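Local structure of B-cell lymphoma 3-encoded protein (1K1A) at residues T11-A16 with R37-Y42; I15-G20 with T56-V61; A24-V29 with V62-T67; L52-T57 with H84-H89; A70-L75 with G105-E110. The protein regulates transcription of NF-kappa-B target genes, blocking nuclear entry of the p50 subunit when cytoplasmic and acting as a transcriptional activator when nuclear. All blocks are in the same frame, centred on the assembly; numbering follows the deposited sequence.

How the interactions relate
The five contacts run through the first three ankyrin repeats, each helix layer and loop layer stacking on the next. Interactions 1 and 2 both start from helix 12-18, share Ile15 and Ala16, and have centres about 12 Å apart. Interaction 3 joins the second helices of repeats 1 and 2; Ala16 CB lies 3.8 Å from Val25 CG2, tying it to interactions 1 and 2. Interaction 4 carries the inner stack on to repeat 3 and meets interaction 2 at Thr56 and Thr57. Interaction 5 continues the loop layer: Asp40 OD2 of interaction 1 is 2.7 Å from Ser71 N, a probable hydrogen bond. Interactions 4 and 5 stay about 6 Å apart at their nearest atoms.

Interaction 1 (T11-A16 with R37-Y42); sequences TPLHIA and RELDIY
His14 reaches across to the backbone of Ile41, while Leu13, one residue earlier, meets the side chains of Leu39 and Ile41. Thr11 to His14 spell the TPLH signature that opens the first helix of an ankyrin repeat, and 37-42 is the loop leading from repeat 1 towards repeat 2. The imidazole has CG anti to its own carbonyl carbon (chi1 -67°), and its NE2 edge is turned to the loop. Ile41 O lies at that edge near the ring plane, 2.9 Å from NE2; the hydrogen bond is weak, bent to 123° at the hydrogen. The same oxygen is 3.1 Å from CE1 of His14, so it sits against two neighbouring ring atoms instead of straight ahead of the N-H. Ile41 CG1 is wedged between its backbone N and carbonyl carbon, the crowded position, and comes 3.9 Å from His14 NE2. Beside the ring the contact turns apolar: Leu13 CD2 touches Leu39 CD2 at 4.2 Å and Ile41 CD1 at 4.5 Å. Phe32 of helix 22-34 packs on both Leu39 and Ile41, and Leu28 packs on Leu13. His14 also packs on Pro49 and Leu52 of helix 49-55. Because a carbonyl can only accept, His14 NE2 probably carries a proton, and a buried ring thereby spends one polar atom on the loop backbone.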
# COMPACT_ATOMS: atom_id res chain seq x y z
N THR A 11 6.44 -25.56 -14.67
CA THR A 11 6.76 -24.73 -13.51
C THR A 11 6.50 -25.50 -12.23
O THR A 11 5.50 -25.27 -11.55
CB THR A 11 5.91 -23.46 -13.52
OG1 THR A 11 4.59 -23.77 -13.95
CG2 THR A 11 6.46 -22.37 -14.44
N PRO A 12 7.40 -26.41 -11.90
CA PRO A 12 7.25 -27.29 -10.73
C PRO A 12 7.26 -26.52 -9.42
O PRO A 12 6.50 -26.86 -8.50
CB PRO A 12 8.47 -28.20 -10.83
CG PRO A 12 9.46 -27.40 -11.61
CD PRO A 12 8.64 -26.70 -12.65
N LEU A 13 8.08 -25.48 -9.32
CA LEU A 13 8.15 -24.70 -8.10
C LEU A 13 6.88 -23.88 -7.93
O LEU A 13 6.36 -23.75 -6.82
CB LEU A 13 9.39 -23.79 -8.10
CG LEU A 13 9.73 -23.08 -6.79
CD1 LEU A 13 9.73 -24.03 -5.60
CD2 LEU A 13 11.09 -22.37 -6.92
N HIS A 14 6.37 -23.34 -9.03
CA HIS A 14 5.12 -22.60 -8.98
C HIS A 14 4.02 -23.50 -8.44
O HIS A 14 3.25 -23.11 -7.57
CB HIS A 14 4.74 -22.06 -10.36
CG HIS A 14 5.68 -21.02 -10.88
ND1 HIS A 14 5.36 -19.68 -10.94
CD2 HIS A 14 6.93 -21.12 -11.38
CE1 HIS A 14 6.37 -19.00 -11.43
NE2 HIS A 14 7.34 -19.85 -11.72
N ILE A 15 3.95 -24.72 -8.98
CA ILE A 15 2.94 -25.70 -8.57
C ILE A 15 3.05 -26.06 -7.09
O ILE A 15 2.05 -26.08 -6.37
CB ILE A 15 3.07 -26.97 -9.41
CG1 ILE A 15 2.89 -26.66 -10.90
CG2 ILE A 15 2.10 -28.03 -8.93
CD1 ILE A 15 1.56 -26.06 -11.26
N ALA A 16 4.27 -26.35 -6.63
CA ALA A 16 4.50 -26.70 -5.24
C ALA A 16 3.99 -25.61 -4.30
O ALA A 16 3.47 -25.90 -3.22
CB ALA A 16 6.00 -26.97 -4.99
N ARG A 37 20.20 -22.22 -10.95
CA ARG A 37 18.95 -21.68 -11.46
C ARG A 37 18.38 -20.60 -10.55
O ARG A 37 18.47 -20.71 -9.32
CB ARG A 37 17.91 -22.79 -11.64
CG ARG A 37 18.41 -24.00 -12.39
CD ARG A 37 17.44 -25.17 -12.36
NE ARG A 37 16.12 -24.81 -12.88
CZ ARG A 37 15.14 -25.68 -13.08
NH1 ARG A 37 15.33 -26.96 -12.81
NH2 ARG A 37 13.98 -25.26 -13.56
N GLU A 38 17.82 -19.56 -11.15
CA GLU A 38 17.17 -18.48 -10.41
C GLU A 38 15.88 -18.98 -9.77
O GLU A 38 15.20 -19.83 -10.33
CB GLU A 38 16.84 -17.32 -11.36
CG GLU A 38 18.05 -16.59 -11.92
CD GLU A 38 18.78 -15.79 -10.86
OE1 GLU A 38 18.22 -14.78 -10.38
OE2 GLU A 38 19.91 -16.18 -10.50
N LEU A 39 15.55 -18.43 -8.61
CA LEU A 39 14.29 -18.74 -7.95
C LEU A 39 13.20 -17.82 -8.47
O LEU A 39 12.01 -18.10 -8.35
CB LEU A 39 14.41 -18.57 -6.44
CG LEU A 39 15.30 -19.56 -5.70
CD1 LEU A 39 15.16 -19.33 -4.20
CD2 LEU A 39 14.93 -20.97 -6.06
N ASP A 40 13.62 -16.69 -9.04
CA ASP A 40 12.67 -15.72 -9.58
C ASP A 40 12.38 -16.00 -11.04
O ASP A 40 12.72 -15.21 -11.92
CB ASP A 40 13.20 -14.30 -9.40
CG ASP A 40 13.15 -13.84 -7.95
OD1 ASP A 40 12.19 -14.22 -7.23
OD2 ASP A 40 14.01 -13.09 -7.44
N ILE A 41 11.78 -17.16 -11.29
CA ILE A 41 11.40 -17.57 -12.63
C ILE A 41 9.93 -17.27 -12.86
O ILE A 41 9.09 -17.57 -12.03
CB ILE A 41 11.68 -19.06 -12.85
CG1 ILE A 41 11.20 -19.89 -11.65
CG2 ILE A 41 13.18 -19.29 -13.07
CD1 ILE A 41 12.30 -20.27 -10.70
N TYR A 42 9.64 -16.67 -13.99
CA TYR A 42 8.27 -16.28 -14.32
C TYR A 42 7.48 -17.38 -15.03
O TYR A 42 8.03 -18.12 -15.84
CB TYR A 42 8.31 -15.05 -15.23
CG TYR A 42 8.70 -13.76 -14.55
CD1 TYR A 42 7.86 -13.16 -13.63
CD2 TYR A 42 9.90 -13.12 -14.85
CE1 TYR A 42 8.20 -11.96 -13.01
CE2 TYR A 42 10.25 -11.92 -14.25
CZ TYR A 42 9.39 -11.34 -13.33
OH TYR A 42 9.71 -10.15 -12.71

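Interaction 2 (I15-G20 with T56-V61); sequences IAVVQG and TTLPSV
This is an apolar contact between consecutive ankyrin repeats: the C-terminal turn of helix 12-18 in repeat 1 packs on the link between helices 49-55 and 59-67 of repeat 2. No hydrogen bond crosses it. Val17 stands in the middle. Its CG2 meets Val61 CG1 at 4.1 Å, the two side chains crossing obliquely, although Val61 is modelled in two conformations and that distance holds for one of them. Val17 CG1 faces Leu58 CD1 at 4.3 Å, and both valines also rest on Ala53 of helix 49-55. Leu58, the residue just before helix 59-67, carries CG anti to its carbonyl carbon (chi1 -64°), and one branch tip, CD1, pushes in against the helix end, only 3.1 Å from Val17 O. That oxygen also accepts the backbone N-H of Gly20, so methyl and N-H share one carbonyl. Towards solvent, the side chains of Val18 and Thr56 meet at about a right angle, with Val18 CG2 at 4.2 Å from Thr56 OG1. The hydroxyl is used within its own turn of chain: OG1 bonds to Leu52 O, which also takes the backbone N-H of Thr56, the two donors arriving from opposite faces of the carbonyl plane. Gly20 ends helix 12-18 in a Schellman motif with positive phi (63°), and its CA lies 4.1 Å from Leu58 CD1.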
# COMPACT_ATOMS: atom_id res chain seq x y z
N ILE A 15 3.95 -24.72 -8.98
CA ILE A 15 2.94 -25.70 -8.57
C ILE A 15 3.05 -26.06 -7.09
O ILE A 15 2.05 -26.08 -6.37
CB ILE A 15 3.07 -26.97 -9.41
CG1 ILE A 15 2.89 -26.66 -10.90
CG2 ILE A 15 2.10 -28.03 -8.93
CD1 ILE A 15 1.56 -26.06 -11.26
N ALA A 16 4.27 -26.35 -6.63
CA ALA A 16 4.50 -26.70 -5.24
C ALA A 16 3.99 -25.61 -4.30
O ALA A 16 3.47 -25.90 -3.22
CB ALA A 16 6.00 -26.97 -4.99
N VAL A 17 4.12 -24.35 -4.73
CA VAL A 17 3.69 -23.23 -3.91
C VAL A 17 2.17 -23.16 -3.81
O VAL A 17 1.63 -23.11 -2.71
CB VAL A 17 4.22 -21.89 -4.43
CG1 VAL A 17 3.54 -20.73 -3.70
CG2 VAL A 17 5.71 -21.82 -4.25
N VAL A 18 1.51 -23.19 -4.95
CA VAL A 18 0.05 -23.12 -5.00
C VAL A 18 -0.63 -24.30 -4.29
O VAL A 18 -1.70 -24.14 -3.68
CB VAL A 18 -0.43 -23.00 -6.45
CG1 VAL A 18 -1.92 -23.28 -6.58
CG2 VAL A 18 -0.10 -21.61 -6.98
N GLN A 19 0.03 -25.46 -4.30
CA GLN A 19 -0.50 -26.66 -3.64
C GLN A 19 -0.20 -26.69 -2.14
O GLN A 19 -0.59 -27.63 -1.43
CB GLN A 19 0.02 -27.93 -4.32
CG GLN A 19 -0.44 -28.07 -5.77
CD GLN A 19 -0.05 -29.41 -6.39
OE1 GLN A 19 0.83 -30.10 -5.88
NE2 GLN A 19 -0.71 -29.77 -7.48
N GLY A 20 0.51 -25.67 -1.67
CA GLY A 20 0.81 -25.53 -0.26
C GLY A 20 1.67 -26.65 0.29
O GLY A 20 1.52 -27.06 1.42
N THR A 56 -1.24 -16.86 -2.36
CA THR A 56 -1.85 -18.04 -1.74
C THR A 56 -1.98 -17.86 -0.22
O THR A 56 -2.67 -18.63 0.44
CB THR A 56 -1.02 -19.33 -2.03
OG1 THR A 56 -0.82 -19.49 -3.44
CG2 THR A 56 -1.82 -20.58 -1.66
N THR A 57 -1.33 -16.82 0.30
CA THR A 57 -1.23 -16.56 1.75
C THR A 57 -0.48 -17.66 2.52
O THR A 57 -1.03 -18.29 3.41
CB THR A 57 -2.59 -16.24 2.40
OG1 THR A 57 -3.43 -17.41 2.41
CG2 THR A 57 -3.36 -15.24 1.56
N LEU A 58 0.77 -17.87 2.16
CA LEU A 58 1.61 -18.87 2.80
C LEU A 58 2.86 -18.22 3.39
O LEU A 58 3.93 -18.26 2.78
CB LEU A 58 2.03 -19.93 1.78
CG LEU A 58 0.90 -20.75 1.17
CD1 LEU A 58 1.40 -21.52 -0.06
CD2 LEU A 58 0.33 -21.71 2.22
N PRO A 59 2.73 -17.62 4.57
CA PRO A 59 3.84 -16.91 5.20
C PRO A 59 5.11 -17.76 5.36
O PRO A 59 6.22 -17.26 5.14
CB PRO A 59 3.27 -16.49 6.56
CG PRO A 59 2.09 -17.40 6.76
CD PRO A 59 1.51 -17.59 5.40
N SER A 60 4.97 -19.04 5.70
CA SER A 60 6.14 -19.90 5.85
C SER A 60 6.91 -20.09 4.54
O SER A 60 8.13 -20.21 4.54
CB SER A 60 5.76 -21.27 6.41
OG SER A 60 5.34 -21.17 7.75
N VAL A 61 6.18 -20.15 3.43
CA VAL A 61 6.80 -20.29 2.13
C VAL A 61 7.49 -18.99 1.73
O VAL A 61 8.60 -18.99 1.16
CB VAL A 61 5.78 -20.73 1.07
CG1 VAL A 61 6.45 -20.95 -0.28
CG2 VAL A 61 5.06 -21.99 1.54

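Interaction 3 (A24-V29 with V62-T67)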
# COMPACT_ATOMS: atom_id res chain seq x y z
N ALA A 24 7.98 -29.95 -0.50
CA ALA A 24 8.34 -30.00 -1.92
C ALA A 24 9.06 -28.72 -2.33
O ALA A 24 10.02 -28.75 -3.11
CB ALA A 24 7.11 -30.24 -2.79
N VAL A 25 8.61 -27.59 -1.79
CA VAL A 25 9.24 -26.31 -2.08
C VAL A 25 10.69 -26.33 -1.65
O VAL A 25 11.58 -25.94 -2.41
CB VAL A 25 8.51 -25.16 -1.37
CG1 VAL A 25 9.33 -23.86 -1.45
CG2 VAL A 25 7.13 -24.97 -1.96
N HIS A 26 10.93 -26.79 -0.43
CA HIS A 26 12.28 -26.89 0.10
C HIS A 26 13.15 -27.76 -0.81
O HIS A 26 14.26 -27.37 -1.19
CB HIS A 26 12.24 -27.48 1.51
CG HIS A 26 13.45 -27.16 2.33
ND1 HIS A 26 13.53 -26.07 3.16
CD2 HIS A 26 14.63 -27.82 2.47
CE1 HIS A 26 14.70 -26.05 3.77
NE2 HIS A 26 15.39 -27.11 3.37
N ARG A 27 12.65 -28.94 -1.16
CA ARG A 27 13.39 -29.85 -2.02
C ARG A 27 13.76 -29.18 -3.35
O ARG A 27 14.91 -29.24 -3.79
CB ARG A 27 12.58 -31.12 -2.27
CG ARG A 27 12.98 -31.90 -3.52
CD ARG A 27 12.31 -33.29 -3.62
NE ARG A 27 11.09 -33.33 -4.43
CZ ARG A 27 10.20 -32.34 -4.57
NH1 ARG A 27 9.13 -32.52 -5.33
NH2 ARG A 27 10.38 -31.18 -3.96
N LEU A 28 12.78 -28.53 -3.96
CA LEU A 28 12.97 -27.84 -5.23
C LEU A 28 13.92 -26.64 -5.14
O LEU A 28 14.69 -26.36 -6.07
CB LEU A 28 11.62 -27.38 -5.79
CG LEU A 28 10.76 -28.49 -6.40
CD1 LEU A 28 9.37 -27.96 -6.70
CD2 LEU A 28 11.41 -29.02 -7.66
N VAL A 29 13.86 -25.91 -4.02
CA VAL A 29 14.76 -24.79 -3.81
C VAL A 29 16.22 -25.29 -3.76
O VAL A 29 17.11 -24.70 -4.38
CB VAL A 29 14.40 -23.98 -2.56
CG1 VAL A 29 15.57 -23.11 -2.11
CG2 VAL A 29 13.14 -23.13 -2.83
N VAL A 62 6.85 -17.87 2.04
CA VAL A 62 7.42 -16.56 1.77
C VAL A 62 8.80 -16.46 2.44
O VAL A 62 9.78 -16.05 1.82
CB VAL A 62 6.53 -15.43 2.31
CG1 VAL A 62 7.27 -14.09 2.29
CG2 VAL A 62 5.21 -15.34 1.52
N ARG A 63 8.86 -16.84 3.71
CA ARG A 63 10.10 -16.82 4.49
C ARG A 63 11.21 -17.68 3.88
O ARG A 63 12.36 -17.26 3.79
CB ARG A 63 9.84 -17.29 5.92
CG ARG A 63 9.07 -16.30 6.81
CD ARG A 63 9.04 -16.69 8.30
NE ARG A 63 8.12 -15.83 9.06
CZ ARG A 63 8.47 -14.71 9.68
NH1 ARG A 63 9.73 -14.30 9.63
NH2 ARG A 63 7.57 -13.99 10.34
N LEU A 64 10.86 -18.90 3.49
CA LEU A 64 11.81 -19.83 2.89
C LEU A 64 12.38 -19.25 1.60
O LEU A 64 13.60 -19.23 1.40
CB LEU A 64 11.15 -21.18 2.60
CG LEU A 64 12.00 -22.28 1.93
CD1 LEU A 64 11.26 -23.61 1.93
CD2 LEU A 64 12.40 -21.89 0.51
N LEU A 65 11.49 -18.78 0.73
CA LEU A 65 11.90 -18.25 -0.57
C LEU A 65 12.77 -17.01 -0.45
O LEU A 65 13.79 -16.89 -1.12
CB LEU A 65 10.67 -17.97 -1.45
CG LEU A 65 9.91 -19.19 -1.99
CD1 LEU A 65 8.68 -18.74 -2.76
CD2 LEU A 65 10.80 -20.05 -2.87
N VAL A 66 12.36 -16.08 0.40
CA VAL A 66 13.13 -14.84 0.57
C VAL A 66 14.51 -15.12 1.17
O VAL A 66 15.52 -14.63 0.67
CB VAL A 66 12.36 -13.82 1.40
CG1 VAL A 66 13.23 -12.57 1.65
CG2 VAL A 66 11.07 -13.43 0.66
N THR A 67 14.56 -15.96 2.20
CA THR A 67 15.83 -16.30 2.82
C THR A 67 16.75 -17.04 1.83
O THR A 67 17.98 -16.92 1.90
CB THR A 67 15.61 -17.11 4.13
OG1 THR A 67 14.82 -18.27 3.86
CG2 THR A 67 14.74 -16.33 5.11
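Leu64 meets Val25, His26 and Val29 across two nearly parallel helix segments, 24-29 and 62-67, the second helices of ankyrin repeats 1 and 2. Their axes pass 10.8 Å apart and differ in direction by 9°, so the space between them is bridged by branched side-chain tips. The tight part lies on the buried side. Leu64 extends with CG anti to its backbone N (chi1 179°) and slides past Val25 and Val29, which point the opposite way. Its CD2 comes 3.6 Å from Val29 CG2, while its CD1 is 3.9 Å from Val25 CG1. Leu65 fills in from deeper down: its CD2 touches Val29 CG2 at 3.9 Å and Val25 CG1 at 4.3 Å, giving each valine methyl two leucine neighbours. Towards solvent the packing thins to a single pair. There the exposed His26 sets the edge of its imidazole against Leu64, with ND1 3.6 Å from CD1, which lies near the ring plane. Leu64 is modelled in two conformations, and all its distances here hold for one of them. The His26 ring makes no polar bond to the facing helix; the two side chains cross obliquely, so the ring covers part of the leucine on its exposed side. Inward, Val25 rests on Ala16 of helix 12-18, and Leu65 and Val29 on Ala70 and Ala68 of the following loop. Val62, on the same helix as Leu64, packs on helix 49-55 and on Leu98 of helix 92-101, which takes the stack on to repeat 3.

Interaction 4 (L52-T57 with H84-H89)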
# COMPACT_ATOMS: atom_id res chain seq x y z
N LEU A 52 3.38 -15.94 -5.94
CA LEU A 52 2.37 -16.96 -5.69
C LEU A 52 2.22 -17.30 -4.21
O LEU A 52 1.12 -17.58 -3.73
CB LEU A 52 2.64 -18.21 -6.52
CG LEU A 52 2.28 -18.05 -8.00
CD1 LEU A 52 2.60 -19.33 -8.79
CD2 LEU A 52 0.81 -17.68 -8.13
N ALA A 53 3.34 -17.28 -3.49
CA ALA A 53 3.31 -17.55 -2.06
C ALA A 53 2.51 -16.50 -1.32
O ALA A 53 1.80 -16.81 -0.37
CB ALA A 53 4.72 -17.63 -1.51
N VAL A 54 2.62 -15.24 -1.75
CA VAL A 54 1.88 -14.15 -1.13
C VAL A 54 0.40 -14.23 -1.53
O VAL A 54 -0.49 -14.07 -0.69
CB VAL A 54 2.43 -12.79 -1.56
CG1 VAL A 54 1.53 -11.67 -1.05
CG2 VAL A 54 3.86 -12.62 -1.07
N ILE A 55 0.16 -14.49 -2.80
CA ILE A 55 -1.20 -14.61 -3.31
C ILE A 55 -1.95 -15.78 -2.66
O ILE A 55 -3.15 -15.70 -2.43
CB ILE A 55 -1.18 -14.76 -4.85
CG1 ILE A 55 -0.90 -13.42 -5.53
CG2 ILE A 55 -2.48 -15.38 -5.35
CD1 ILE A 55 -0.28 -13.55 -6.92
N THR A 56 -1.24 -16.86 -2.36
CA THR A 56 -1.85 -18.04 -1.74
C THR A 56 -1.98 -17.86 -0.22
O THR A 56 -2.67 -18.63 0.44
CB THR A 56 -1.02 -19.33 -2.03
OG1 THR A 56 -0.82 -19.49 -3.44
CG2 THR A 56 -1.82 -20.58 -1.66
N THR A 57 -1.33 -16.82 0.30
CA THR A 57 -1.23 -16.56 1.75
C THR A 57 -0.48 -17.66 2.52
O THR A 57 -1.03 -18.29 3.41
CB THR A 57 -2.59 -16.24 2.40
OG1 THR A 57 -3.43 -17.41 2.41
CG2 THR A 57 -3.36 -15.24 1.56
N HIS A 84 3.37 -5.06 -2.41
CA HIS A 84 2.12 -4.59 -3.00
C HIS A 84 1.08 -5.71 -2.94
O HIS A 84 -0.08 -5.47 -2.63
CB HIS A 84 2.29 -4.22 -4.49
CG HIS A 84 3.06 -2.95 -4.75
ND1 HIS A 84 2.49 -1.69 -4.71
CD2 HIS A 84 4.34 -2.76 -5.16
CE1 HIS A 84 3.39 -0.78 -5.04
NE2 HIS A 84 4.52 -1.40 -5.32
N LEU A 85 1.51 -6.91 -3.30
CA LEU A 85 0.58 -8.05 -3.35
C LEU A 85 0.08 -8.44 -1.97
O LEU A 85 -1.09 -8.80 -1.81
CB LEU A 85 1.22 -9.25 -4.05
CG LEU A 85 1.46 -9.09 -5.55
CD1 LEU A 85 2.20 -10.31 -6.09
CD2 LEU A 85 0.14 -8.90 -6.30
N ALA A 86 0.95 -8.37 -0.96
CA ALA A 86 0.54 -8.65 0.41
C ALA A 86 -0.54 -7.66 0.85
O ALA A 86 -1.49 -8.04 1.53
CB ALA A 86 1.73 -8.62 1.37
N CYS A 87 -0.40 -6.39 0.45
CA CYS A 87 -1.41 -5.40 0.81
C CYS A 87 -2.75 -5.53 0.03
O CYS A 87 -3.83 -5.40 0.60
CB CYS A 87 -0.85 -3.97 0.73
SG CYS A 87 0.53 -3.66 1.85
N GLU A 88 -2.70 -5.81 -1.27
CA GLU A 88 -3.96 -5.98 -1.97
C GLU A 88 -4.68 -7.25 -1.49
O GLU A 88 -5.90 -7.35 -1.59
CB GLU A 88 -3.79 -5.95 -3.49
CG GLU A 88 -2.97 -7.07 -4.08
CD GLU A 88 -3.06 -7.12 -5.60
OE1 GLU A 88 -4.19 -7.09 -6.14
OE2 GLU A 88 -2.00 -7.19 -6.25
N HIS A 89 -3.94 -8.19 -0.90
CA HIS A 89 -4.56 -9.42 -0.40
C HIS A 89 -4.83 -9.35 1.10
O HIS A 89 -5.10 -10.36 1.74
CB HIS A 89 -3.71 -10.65 -0.73
CG HIS A 89 -3.84 -11.10 -2.15
ND1 HIS A 89 -4.72 -12.09 -2.54
CD2 HIS A 89 -3.20 -10.70 -3.27
CE1 HIS A 89 -4.62 -12.28 -3.84
NE2 HIS A 89 -3.70 -11.44 -4.31
O HOH W 1 -5.75 -14.07 -0.86
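Val54 CG1 pushes into the backbone of the facing helix, 3.4 Å from Ala86 N and 3.5 Å from Ala86 CA, the second closer than usual for two carbons. CG1 stands anti to its own backbone N (chi1 173°), and Leu85 CB and Ala86 CB flank it, each at 3.9 Å. Beside it, Ile55 lies against one face of the His89 ring, its CA over the ring centre and 4.2 Å from the centroid, a CH-pi contact. Ile55 CG1 touches NE2 of the same ring at 3.6 Å, and Ile55 CD1 meets Leu85 CD1. A water hydrogen-bonded to His89 ND1 at 2.8 Å gives a weak bond to Ile55 O. Here the first helices of ankyrin repeats 2 and 3 stand side by side, extending the inner helical layer of the domain. An alanine at His89 would probably leave the Ile55 backbone and CG1 without their aromatic cover and the water without ND1. Further out, Leu85 O takes the His89 backbone N-H and also lies in plane at the edge of the His89 ring. Val62 of helix 59-67 backs Val54, and on the far side Cys87 rests on Val122 and Ala123 of helix 119-126.

Interaction 5 (A70-L75 with G105-E110); sequences ASPMAL and GTLDLE
Asp108 meets Met73 CE through its CB, at 4.0 Å, while its flat carboxylate turns away and is held within its own segment: Glu110 N meets OD1 from above the carboxylate plane, 43° out of it, closing an Asx turn. The two segments are loops of ankyrin repeats 2 and 3, each following the second helix of its repeat, and they pack side by side. Met73 does most of the bridging. Its CG stands anti to the carbonyl carbon and the chain bends again at chi2 and chi3 (chi3 -69°), which folds it over the backbone from Thr106 to Asp108. CG comes within 3.2 Å of Thr106 O, and SD receives the backbone N-H of Asp108 at 3.5 Å, a weak but nearly straight hydrogen bond of 164°. An alanine at Met73 would probably leave that N-H without its sulfur acceptor and open a gap beside Asp108 CB. The main chain carrying Met73 is set by an ST turn, in which Met73 N bonds to Ser71 OG, within a type I turn from Ser71 to Ala74. Pro72, in the same turn, supplies the buried part, where it meets Leu107, itself backed by Leu99 of helix 92-101: Pro72 CB touches Leu107 CD1 at 3.8 Å.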
# COMPACT_ATOMS: atom_id res chain seq x y z
N ALA A 70 15.22 -15.27 -3.22
CA ALA A 70 14.17 -14.73 -4.10
C ALA A 70 14.00 -13.24 -3.79
O ALA A 70 13.93 -12.85 -2.63
CB ALA A 70 12.86 -15.46 -3.91
N SER A 71 13.91 -12.42 -4.83
CA SER A 71 13.85 -10.97 -4.67
C SER A 71 12.45 -10.44 -4.36
O SER A 71 11.50 -10.69 -5.09
CB SER A 71 14.39 -10.27 -5.92
OG SER A 71 14.24 -8.86 -5.81
N PRO A 72 12.35 -9.67 -3.28
CA PRO A 72 11.10 -9.00 -2.93
C PRO A 72 10.76 -7.88 -3.92
O PRO A 72 9.63 -7.40 -3.92
CB PRO A 72 11.41 -8.39 -1.55
CG PRO A 72 12.61 -9.10 -1.08
CD PRO A 72 13.42 -9.40 -2.30
N MET A 73 11.71 -7.49 -4.77
CA MET A 73 11.45 -6.42 -5.74
C MET A 73 11.08 -6.89 -7.16
O MET A 73 10.81 -6.07 -8.03
CB MET A 73 12.63 -5.43 -5.81
CG MET A 73 12.94 -4.71 -4.49
SD MET A 73 11.59 -3.66 -3.92
CE MET A 73 11.64 -2.35 -5.16
N ALA A 74 11.08 -8.20 -7.41
CA ALA A 74 10.67 -8.71 -8.73
C ALA A 74 9.24 -8.24 -9.00
O ALA A 74 8.38 -8.31 -8.12
CB ALA A 74 10.75 -10.23 -8.78
N LEU A 75 9.00 -7.75 -10.21
CA LEU A 75 7.68 -7.20 -10.55
C LEU A 75 6.76 -8.21 -11.22
O LEU A 75 7.21 -8.99 -12.05
CB LEU A 75 7.85 -6.00 -11.48
CG LEU A 75 8.77 -4.90 -10.95
CD1 LEU A 75 8.80 -3.72 -11.92
CD2 LEU A 75 8.29 -4.47 -9.57
N GLY A 105 18.57 -3.49 2.90
CA GLY A 105 18.85 -2.78 1.66
C GLY A 105 18.36 -3.43 0.37
O GLY A 105 18.74 -3.00 -0.72
N THR A 106 17.52 -4.46 0.47
CA THR A 106 17.01 -5.09 -0.74
C THR A 106 15.52 -4.80 -0.99
O THR A 106 15.03 -4.98 -2.10
CB THR A 106 17.24 -6.62 -0.72
OG1 THR A 106 16.42 -7.23 0.28
CG2 THR A 106 18.67 -6.94 -0.27
N LEU A 107 14.81 -4.37 0.04
CA LEU A 107 13.37 -4.11 -0.10
C LEU A 107 13.08 -2.62 0.06
O LEU A 107 13.49 -2.01 1.04
CB LEU A 107 12.59 -4.92 0.94
CG LEU A 107 11.11 -5.19 0.70
CD1 LEU A 107 10.62 -6.35 1.57
CD2 LEU A 107 10.27 -3.95 0.96
N ASP A 108 12.37 -2.04 -0.91
CA ASP A 108 12.08 -0.60 -0.90
C ASP A 108 10.58 -0.38 -0.86
O ASP A 108 9.88 -0.70 -1.82
CB ASP A 108 12.66 0.05 -2.17
CG ASP A 108 12.74 1.57 -2.07
OD1 ASP A 108 12.02 2.19 -1.25
OD2 ASP A 108 13.52 2.23 -2.80
N LEU A 109 10.09 0.16 0.24
CA LEU A 109 8.64 0.36 0.37
C LEU A 109 8.12 1.53 -0.43
O LEU A 109 6.91 1.78 -0.50
CB LEU A 109 8.22 0.49 1.84
CG LEU A 109 8.41 -0.78 2.70
CD1 LEU A 109 8.19 -0.47 4.18
CD2 LEU A 109 7.51 -1.92 2.24
N GLU A 110 9.02 2.26 -1.07
CA GLU A 110 8.59 3.38 -1.92
C GLU A 110 8.36 2.93 -3.37
O GLU A 110 8.04 3.75 -4.23
CB GLU A 110 9.58 4.53 -1.84
CG GLU A 110 9.61 5.19 -0.47
CD GLU A 110 8.26 5.17 0.22
OE1 GLU A 110 8.17 4.66 1.35
OE2 GLU A 110 7.27 5.67 -0.37